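Outer membrane lipoprotein carrier protein LolA (Thermus thermophilus, PDB 2YZY) is of unknown function but has a LolA-like fold and so probably binds lipoproteins or similar lipid-bearing partners and carries them towards the outer membrane. Local coordinates at residues 61-64 and 65-68; 77-80 and 81-84; 149-153 and 154-158. One frame throughout, in Å; residues are numbered along the deposited sequence.

Interaction 1: 61-64 and 65-68; sequences GSLE and GNFT
N66 turns its amide back over L63, and the two side chains cross at about a right angle. The branch of L63 that meets the amide is CD2, 3.8 Å from N66 ND2, a van der Waals contact between a methyl and the nitrogen end of the group. CG of N66 lies anti to its carbonyl carbon (chi1 -69°), which folds the amide back along the chain and sets CG 3.2 Å from L63 O; the turn itself brings CB to 3.1 Å from that oxygen. The same carbonyl takes the backbone bond of the turn: N66 N donates to L63 O at 2.8 Å. With E64 psi at 120° and G65 phi at 97°, L63 to N66 is a type II beta turn, which leads the chain from the loop after strand 52-59 into strand 67-70. At G65 a CB would run into E64 O. Water fills in beside the amide. One molecule donates to S62 O and accepts from N66 ND2, 2.9 Å from ND2, and so bridges the two. A second water probably donates to N66 OD1 at 2.8 Å, but the firm hold on that oxygen is the backbone N of Y80. L63 and N66 both pack on F57 of strand 52-59, while E64 OE2 is hydrogen-bonded to a 2-methyl-2,4-pentanediol, probably from the crystallisation liquor.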
ATOM      1  N   GLY A  61      11.900  11.858  -7.095  1.00  8.75           N
ATOM      2  CA  GLY A  61      13.260  12.094  -6.640  1.00  8.38           C
ATOM      3  C   GLY A  61      13.393  12.398  -5.161  1.00  8.55           C
ATOM      4  O   GLY A  61      14.384  12.030  -4.539  1.00  9.22           O
ATOM      5  N   SER A  62      12.400  13.080  -4.600  1.00  9.32           N
ATOM      6  CA  SER A  62      12.425  13.430  -3.185  1.00  8.19           C
ATOM      7  C   SER A  62      12.293  12.221  -2.262  1.00  8.38           C
ATOM      8  O   SER A  62      12.666  12.301  -1.090  1.00 10.09           O
ATOM      9  CB  SER A  62      11.309  14.426  -2.872  1.00 10.37           C
ATOM     10  OG  SER A  62      10.037  13.859  -3.132  1.00 11.53           O
ATOM     11  N   LEU A  63      11.764  11.109  -2.779  1.00  7.90           N
ATOM     12  CA  LEU A  63      11.584   9.904  -1.968  1.00  7.51           C
ATOM     13  C   LEU A  63      12.490   8.749  -2.382  1.00  6.86           C
ATOM     14  O   LEU A  63      12.599   7.757  -1.664  1.00  8.18           O
ATOM     15  CB  LEU A  63      10.127   9.421  -2.028  1.00  8.30           C
ATOM     16  CG  LEU A  63       9.019  10.394  -1.620  1.00  9.25           C
ATOM     17  CD1 LEU A  63       7.682   9.660  -1.631  1.00 10.82           C
ATOM     18  CD2 LEU A  63       9.297  10.953  -0.242  1.00 10.10           C
ATOM     19  N   GLU A  64      13.136   8.877  -3.536  1.00  7.60           N
ATOM     20  CA  GLU A  64      14.011   7.828  -4.051  1.00  7.33           C
ATOM     21  C   GLU A  64      14.997   7.323  -2.993  1.00  7.30           C
ATOM     22  O   GLU A  64      15.795   8.096  -2.465  1.00  7.67           O
ATOM     23  CB  GLU A  64      14.772   8.356  -5.268  1.00  6.71           C
ATOM     24  CG  GLU A  64      15.612   7.313  -5.999  1.00  8.84           C
ATOM     25  CD  GLU A  64      16.444   7.926  -7.109  1.00 10.76           C
ATOM     26  OE1 GLU A  64      15.868   8.613  -7.978  1.00 12.34           O
ATOM     27  OE2 GLU A  64      17.679   7.727  -7.109  1.00 13.97           O
ATOM     28  N   GLY A  65      14.935   6.026  -2.684  1.00  7.60           N
ATOM     29  CA  GLY A  65      15.839   5.460  -1.692  1.00  7.85           C
ATOM     30  C   GLY A  65      15.267   5.347  -0.292  1.00  7.68           C
ATOM     31  O   GLY A  65      15.797   4.611   0.541  1.00  8.57           O
ATOM     32  N   ASN A  66      14.195   6.085  -0.025  1.00  7.11           N
ATOM     33  CA  ASN A  66      13.543   6.045   1.283  1.00  6.37           C
ATOM     34  C   ASN A  66      12.826   4.718   1.453  1.00  6.63           C
ATOM     35  O   ASN A  66      12.530   4.028   0.480  1.00  7.88           O
ATOM     36  CB  ASN A  66      12.467   7.130   1.404  1.00  7.13           C
ATOM     37  CG  ASN A  66      13.032   8.528   1.462  1.00  5.94           C
ATOM     38  OD1 ASN A  66      14.218   8.746   1.214  1.00  8.21           O
ATOM     39  ND2 ASN A  66      12.171   9.497   1.777  1.00  9.91           N
ATOM     40  N   PHE A  67      12.557   4.355   2.699  1.00  7.49           N
ATOM     41  CA  PHE A  67      11.784   3.154   2.951  1.00  8.01           C
ATOM     42  C   PHE A  67      11.107   3.285   4.299  1.00  7.92           C
ATOM     43  O   PHE A  67      11.525   4.076   5.154  1.00  8.54           O
ATOM     44  CB  PHE A  67      12.643   1.872   2.854  1.00  7.84           C
ATOM     45  CG  PHE A  67      13.676   1.716   3.938  1.00  8.66           C
ATOM     46  CD1 PHE A  67      13.325   1.236   5.201  1.00  7.75           C
ATOM     47  CD2 PHE A  67      15.012   2.001   3.677  1.00  9.17           C
ATOM     48  CE1 PHE A  67      14.296   1.040   6.184  1.00  8.12           C
ATOM     49  CE2 PHE A  67      15.993   1.810   4.655  1.00  8.95           C
ATOM     50  CZ  PHE A  67      15.630   1.327   5.911  1.00  7.80           C
ATOM     51  N   THR A  68      10.025   2.540   4.459  1.00  7.70           N
ATOM     52  CA  THR A  68       9.262   2.546   5.693  1.00  8.21           C
ATOM     53  C   THR A  68       9.096   1.114   6.166  1.00  9.22           C
ATOM     54  O   THR A  68       8.767   0.228   5.380  1.00 10.14           O
ATOM     55  CB  THR A  68       7.862   3.144   5.477  1.00  9.01           C
ATOM     56  OG1 THR A  68       7.984   4.493   5.021  1.00 12.02           O
ATOM     57  CG2 THR A  68       7.064   3.118   6.774  1.00 11.12           C
TER
HETATM   58  O   HOH W   1      15.560  11.037   0.399  1.00 10.13           O
HETATM   59  O   HOH W   2      12.491  12.329   1.807  1.00 20.07           O

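Interaction 2: 77-80 and 81-84; sequences NYLY and LTNQ
Y78 reaches across the turn to N83, and its OH donates to N83 OD1 at 2.6 Å. The oxygen lies at the edge of the ring, in its plane, while the ring and amide planes stand 80° apart. CG of Y78 is anti to the backbone N (chi1 -178°), which lays the ring along the turn, CD1 3.4 Å from Q84 O. With N83 ND2 bonded to D194 O, both ends of that amide are held. A phenylalanine here would probably leave N83 OD1 without its hydroxyl partner and the amide less firmly fixed in rotation. Next comes L79, whose N donates to Q84 O at 2.8 Å; the return bond, Q84 N to L79 O, is longer at 3.2 Å. The side chains of L79 and T82 leave the turn next to each other in the same direction, with CB of L79 3.3 Å from T82 OG1. That hydroxyl donates to Q84 OE1 at 2.7 Å, so the L79 side chain packs beside a polar pair, its CD1 lying 3.8 Å from the same OE1. Y80 O accepts N83 N at 3.2 Å. Within the turn the Y80 ring meets L81 loosely. Y80 and L81 have right-handed helical backbone angles, T82 lies in the bridge region, and N83 then swings to the left-handed region, so that N83 and Q84 both face L79: a G1 beta bulge, here closing the hairpin of strands 75-79 and 84-88.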
ATOM      1  N   ASN A  77      10.948   5.199   9.492  1.00 10.13           N
ATOM      2  CA  ASN A  77      10.919   5.905   8.225  1.00 10.12           C
ATOM      3  C   ASN A  77      12.334   6.349   7.915  1.00  9.65           C
ATOM      4  O   ASN A  77      12.881   7.222   8.585  1.00 10.29           O
ATOM      5  CB  ASN A  77       9.982   7.113   8.287  1.00 11.43           C
ATOM      6  CG  ASN A  77       8.541   6.735   8.029  1.00 15.84           C
ATOM      7  OD1 ASN A  77       8.171   6.397   6.904  1.00 17.29           O
ATOM      8  ND2 ASN A  77       7.720   6.776   9.070  1.00 20.35           N
ATOM      9  N   TYR A  78      12.940   5.716   6.916  1.00  7.34           N
ATOM     10  CA  TYR A  78      14.293   6.071   6.526  1.00  8.12           C
ATOM     11  C   TYR A  78      14.246   7.101   5.406  1.00  7.74           C
ATOM     12  O   TYR A  78      13.579   6.903   4.384  1.00  8.67           O
ATOM     13  CB  TYR A  78      15.076   4.838   6.064  1.00  8.26           C
ATOM     14  CG  TYR A  78      16.503   5.174   5.688  1.00  8.75           C
ATOM     15  CD1 TYR A  78      17.411   5.610   6.658  1.00  8.72           C
ATOM     16  CD2 TYR A  78      16.936   5.123   4.360  1.00  9.27           C
ATOM     17  CE1 TYR A  78      18.704   5.993   6.320  1.00  8.14           C
ATOM     18  CE2 TYR A  78      18.235   5.504   4.010  1.00  8.35           C
ATOM     19  CZ  TYR A  78      19.112   5.940   4.996  1.00  9.54           C
ATOM     20  OH  TYR A  78      20.390   6.338   4.665  1.00 10.35           O
ATOM     21  N   LEU A  79      14.945   8.209   5.623  1.00  6.95           N
ATOM     22  CA  LEU A  79      15.013   9.293   4.648  1.00  8.01           C
ATOM     23  C   LEU A  79      16.420   9.215   4.065  1.00  8.34           C
ATOM     24  O   LEU A  79      17.398   9.581   4.713  1.00  8.78           O
ATOM     25  CB  LEU A  79      14.774  10.631   5.350  1.00  9.88           C
ATOM     26  CG  LEU A  79      13.503  10.662   6.205  1.00 11.25           C
ATOM     27  CD1 LEU A  79      13.389  12.013   6.910  1.00 11.80           C
ATOM     28  CD2 LEU A  79      12.278  10.397   5.327  1.00 12.65           C
ATOM     29  N   TYR A  80      16.503   8.739   2.830  1.00  6.93           N
ATOM     30  CA  TYR A  80      17.778   8.533   2.160  1.00  8.21           C
ATOM     31  C   TYR A  80      18.711   9.736   2.048  1.00  7.12           C
ATOM     32  O   TYR A  80      19.869   9.660   2.451  1.00  7.82           O
ATOM     33  CB  TYR A  80      17.527   7.958   0.765  1.00  7.13           C
ATOM     34  CG  TYR A  80      18.788   7.508   0.059  1.00  8.67           C
ATOM     35  CD1 TYR A  80      19.286   6.213   0.223  1.00  8.23           C
ATOM     36  CD2 TYR A  80      19.491   8.384  -0.762  1.00  8.73           C
ATOM     37  CE1 TYR A  80      20.455   5.806  -0.415  1.00  9.68           C
ATOM     38  CE2 TYR A  80      20.658   7.988  -1.400  1.00 10.36           C
ATOM     39  CZ  TYR A  80      21.136   6.700  -1.225  1.00  8.40           C
ATOM     40  OH  TYR A  80      22.294   6.322  -1.862  1.00 11.56           O
ATOM     41  N   LEU A  81      18.210  10.843   1.511  1.00  8.24           N
ATOM     42  CA  LEU A  81      19.053  12.019   1.320  1.00  7.24           C
ATOM     43  C   LEU A  81      19.573  12.658   2.601  1.00  9.03           C
ATOM     44  O   LEU A  81      20.626  13.291   2.587  1.00  9.54           O
ATOM     45  CB  LEU A  81      18.324  13.051   0.457  1.00  7.50           C
ATOM     46  CG  LEU A  81      18.164  12.612  -1.002  1.00  6.90           C
ATOM     47  CD1 LEU A  81      17.203  13.544  -1.721  1.00  8.21           C
ATOM     48  CD2 LEU A  81      19.527  12.595  -1.689  1.00  7.67           C
ATOM     49  N   THR A  82      18.862  12.483   3.710  1.00  8.81           N
ATOM     50  CA  THR A  82      19.313  13.056   4.976  1.00  9.41           C
ATOM     51  C   THR A  82      19.904  11.986   5.890  1.00  9.44           C
ATOM     52  O   THR A  82      20.391  12.293   6.980  1.00 11.89           O
ATOM     53  CB  THR A  82      18.158  13.760   5.726  1.00  9.46           C
ATOM     54  OG1 THR A  82      17.150  12.802   6.065  1.00 10.51           O
ATOM     55  CG2 THR A  82      17.540  14.850   4.855  1.00 12.11           C
ATOM     56  N   ASN A  83      19.875  10.735   5.431  1.00  8.98           N
ATOM     57  CA  ASN A  83      20.383   9.592   6.191  1.00  9.11           C
ATOM     58  C   ASN A  83      19.831   9.565   7.613  1.00  9.27           C
ATOM     59  O   ASN A  83      20.557   9.311   8.578  1.00 10.15           O
ATOM     60  CB  ASN A  83      21.919   9.590   6.218  1.00 10.14           C
ATOM     61  CG  ASN A  83      22.488   8.309   6.808  1.00 11.97           C
ATOM     62  OD1 ASN A  83      21.963   7.218   6.581  1.00 12.17           O
ATOM     63  ND2 ASN A  83      23.575   8.435   7.561  1.00 12.62           N
ATOM     64  N   GLN A  84      18.531   9.820   7.731  1.00  9.75           N
ATOM     65  CA  GLN A  84      17.860   9.817   9.024  1.00  9.22           C
ATOM     66  C   GLN A  84      16.869   8.667   9.112  1.00  9.38           C
ATOM     67  O   GLN A  84      16.119   8.405   8.169  1.00 10.32           O
ATOM     68  CB  GLN A  84      17.100  11.128   9.239  1.00  9.74           C
ATOM     69  CG  GLN A  84      17.970  12.371   9.312  1.00  8.66           C
ATOM     70  CD  GLN A  84      17.152  13.645   9.311  1.00 10.53           C
ATOM     71  OE1 GLN A  84      16.368  13.891   8.394  1.00 12.44           O
ATOM     72  NE2 GLN A  84      17.330  14.466  10.343  1.00 14.91           N
TER

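Interaction 3: 149-153 and 154-158; sequences YILKA and DPRPL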
ATOM      1  N   TYR A 149     -10.400  -1.172  -6.076  1.00  9.95           N
ATOM      2  CA  TYR A 149     -10.619  -2.276  -7.006  1.00  9.72           C
ATOM      3  C   TYR A 149      -9.946  -3.542  -6.503  1.00 11.26           C
ATOM      4  O   TYR A 149      -8.747  -3.545  -6.206  1.00 11.98           O
ATOM      5  CB  TYR A 149     -10.083  -1.887  -8.384  1.00 10.12           C
ATOM      6  CG  TYR A 149     -10.803  -0.696  -8.974  1.00  9.67           C
ATOM      7  CD1 TYR A 149     -11.940  -0.864  -9.761  1.00 10.79           C
ATOM      8  CD2 TYR A 149     -10.371   0.603  -8.711  1.00  9.76           C
ATOM      9  CE1 TYR A 149     -12.632   0.235 -10.274  1.00 11.19           C
ATOM     10  CE2 TYR A 149     -11.054   1.708  -9.216  1.00 11.50           C
ATOM     11  CZ  TYR A 149     -12.184   1.513  -9.997  1.00 10.28           C
ATOM     12  OH  TYR A 149     -12.864   2.599 -10.500  1.00 12.83           O
ATOM     13  N   ILE A 150     -10.731  -4.614  -6.410  1.00 11.16           N
ATOM     14  CA  ILE A 150     -10.254  -5.903  -5.917  1.00 12.63           C
ATOM     15  C   ILE A 150     -10.403  -7.001  -6.967  1.00 11.46           C
ATOM     16  O   ILE A 150     -11.502  -7.244  -7.472  1.00 13.76           O
ATOM     17  CB  ILE A 150     -11.052  -6.336  -4.662  1.00 12.27           C
ATOM     18  CG1 ILE A 150     -10.994  -5.240  -3.590  1.00 13.27           C
ATOM     19  CG2 ILE A 150     -10.522  -7.669  -4.136  1.00 13.47           C
ATOM     20  CD1 ILE A 150      -9.588  -4.919  -3.087  1.00 13.64           C
ATOM     21  N   LEU A 151      -9.296  -7.666  -7.291  1.00 11.81           N
ATOM     22  CA  LEU A 151      -9.312  -8.757  -8.263  1.00 12.33           C
ATOM     23  C   LEU A 151     -10.216  -9.862  -7.709  1.00 14.57           C
ATOM     24  O   LEU A 151     -10.092 -10.245  -6.548  1.00 14.35           O
ATOM     25  CB  LEU A 151      -7.889  -9.295  -8.472  1.00 14.14           C
ATOM     26  CG  LEU A 151      -7.701 -10.426  -9.491  1.00 14.92           C
ATOM     27  CD1 LEU A 151      -8.081  -9.943 -10.877  1.00 17.14           C
ATOM     28  CD2 LEU A 151      -6.249 -10.888  -9.481  1.00 15.81           C
ATOM     29  N   LYS A 152     -11.128 -10.373  -8.533  1.00 16.74           N
ATOM     30  CA  LYS A 152     -12.048 -11.418  -8.079  1.00 18.26           C
ATOM     31  C   LYS A 152     -11.454 -12.824  -7.981  1.00 18.65           C
ATOM     32  O   LYS A 152     -11.629 -13.500  -6.967  1.00 19.57           O
ATOM     33  CB  LYS A 152     -13.287 -11.465  -8.984  1.00 20.34           C
ATOM     34  CG  LYS A 152     -14.187 -10.241  -8.876  1.00 23.03           C
ATOM     35  CD  LYS A 152     -15.412 -10.355  -9.782  1.00 26.53           C
ATOM     36  CE  LYS A 152     -16.320 -11.503  -9.367  1.00 28.22           C
ATOM     37  NZ  LYS A 152     -17.514 -11.615 -10.258  1.00 30.60           N
ATOM     38  N   ALA A 153     -10.760 -13.258  -9.029  1.00 19.79           N
ATOM     39  CA  ALA A 153     -10.171 -14.598  -9.076  1.00 21.40           C
ATOM     40  C   ALA A 153      -9.161 -14.886  -7.967  1.00 22.46           C
ATOM     41  O   ALA A 153      -9.077 -16.011  -7.472  1.00 23.98           O
ATOM     42  CB  ALA A 153      -9.526 -14.826 -10.435  1.00 21.76           C
ATOM     43  N   ASP A 154      -8.389 -13.873  -7.594  1.00 21.81           N
ATOM     44  CA  ASP A 154      -7.385 -14.002  -6.543  1.00 20.82           C
ATOM     45  C   ASP A 154      -7.483 -12.709  -5.740  1.00 20.05           C
ATOM     46  O   ASP A 154      -6.700 -11.781  -5.939  1.00 19.07           O
ATOM     47  CB  ASP A 154      -5.995 -14.164  -7.172  1.00 23.39           C
ATOM     48  CG  ASP A 154      -4.893 -14.322  -6.138  1.00 23.59           C
ATOM     49  OD1 ASP A 154      -5.132 -14.975  -5.102  1.00 25.04           O
ATOM     50  OD2 ASP A 154      -3.780 -13.807  -6.372  1.00 27.06           O
ATOM     51  N   PRO A 155      -8.463 -12.637  -4.824  1.00 18.34           N
ATOM     52  CA  PRO A 155      -8.740 -11.484  -3.961  1.00 16.88           C
ATOM     53  C   PRO A 155      -7.544 -10.708  -3.429  1.00 16.21           C
ATOM     54  O   PRO A 155      -6.880 -11.132  -2.484  1.00 16.43           O
ATOM     55  CB  PRO A 155      -9.583 -12.089  -2.845  1.00 20.23           C
ATOM     56  CG  PRO A 155     -10.369 -13.123  -3.578  1.00 19.12           C
ATOM     57  CD  PRO A 155      -9.316 -13.779  -4.440  1.00 19.50           C
ATOM     58  N   ARG A 156      -7.292  -9.558  -4.047  1.00 15.08           N
ATOM     59  CA  ARG A 156      -6.203  -8.671  -3.658  1.00 13.74           C
ATOM     60  C   ARG A 156      -6.458  -7.322  -4.323  1.00 11.99           C
ATOM     61  O   ARG A 156      -7.124  -7.247  -5.358  1.00 11.43           O
ATOM     62  CB  ARG A 156      -4.851  -9.245  -4.097  1.00 13.63           C
ATOM     63  CG  ARG A 156      -4.629  -9.338  -5.597  1.00 12.98           C
ATOM     64  CD  ARG A 156      -3.373 -10.156  -5.896  1.00 12.88           C
ATOM     65  NE  ARG A 156      -3.073 -10.237  -7.323  1.00 15.18           N
ATOM     66  CZ  ARG A 156      -2.583  -9.236  -8.051  1.00 16.53           C
ATOM     67  NH1 ARG A 156      -2.328  -8.062  -7.490  1.00 14.47           N
ATOM     68  NH2 ARG A 156      -2.350  -9.410  -9.347  1.00 19.67           N
ATOM     69  N   PRO A 157      -5.943  -6.235  -3.729  1.00 12.40           N
ATOM     70  CA  PRO A 157      -6.135  -4.893  -4.282  1.00 11.29           C
ATOM     71  C   PRO A 157      -5.381  -4.667  -5.583  1.00 11.57           C
ATOM     72  O   PRO A 157      -4.244  -5.111  -5.747  1.00 11.44           O
ATOM     73  CB  PRO A 157      -5.623  -3.971  -3.170  1.00 12.20           C
ATOM     74  CG  PRO A 157      -5.650  -4.836  -1.931  1.00 17.40           C
ATOM     75  CD  PRO A 157      -5.217  -6.172  -2.451  1.00 13.84           C
ATOM     76  N   LEU A 158      -6.021  -3.967  -6.511  1.00  9.85           N
ATOM     77  CA  LEU A 158      -5.394  -3.673  -7.787  1.00  8.35           C
ATOM     78  C   LEU A 158      -5.235  -2.178  -8.000  1.00  7.77           C
ATOM     79  O   LEU A 158      -4.332  -1.743  -8.717  1.00  9.40           O
ATOM     80  CB  LEU A 158      -6.228  -4.230  -8.944  1.00 11.53           C
ATOM     81  CG  LEU A 158      -6.336  -5.743  -9.105  1.00 11.62           C
ATOM     82  CD1 LEU A 158      -7.277  -6.060 -10.261  1.00 14.08           C
ATOM     83  CD2 LEU A 158      -4.956  -6.324  -9.361  1.00 13.53           C
TER
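L151 overlaps L158 obliquely, its CB 3.7 Å from L158 CD1. With CG anti to the backbone N (chi1 -178°), the branched end of L151 swings over the turn, and CD2 comes to rest 3.9 Å from R156 NE, the two side chains running side by side. The guanidinium of R156 meets D154 OD2 edge-on and in plane, but this salt bridge is long; the other carboxylate oxygen of D154 is bound to R180 and N18. The neighbouring pair, I150 and P157, faces helix 7-18: I150 CD1 lies 4.1 Å from P157 CB, and V15 of the helix touches both residues. These contacts sit at the end of the antiparallel hairpin of strands 145-151 and 156-163, where L158 N donates to Y149 O at 2.8 Å and L151 N to R156 O at 2.9 Å. Beyond that point P155 has no N-H to offer. L151 O is met instead by P155 CA at 3.2 Å, a CA-H...O contact. P157 CA adds a C-H contact to Y149 O, which already takes L158 N. With P155 in the returning chain, the hairpin end rests on two conventional backbone bonds, weak C-H contacts, apolar packing and the polar ties of D154 OD1 to R180 and N18.

Each contact is local, and the three follow one another in series along the chain, none nested in or crossing another. Interaction 1 closes the turn that brings the chain from strand 52-59 into strand 67-70. Strand 75-79 then runs antiparallel beside 67-70, and interaction 2 closes the next turn, into strand 84-88. These two touch, their centres 8 Å apart: T68 OG1 probably bonds N77 OD1 at 2.7 Å, and F67 O accepts Y78 N. Interaction 3 comes much later, closing the hairpin of strands 145-151 and 156-163 on the opposite side of the chain's centre, its nearest atoms about 17 Å from interaction 1 and about 20 Å from interaction 2.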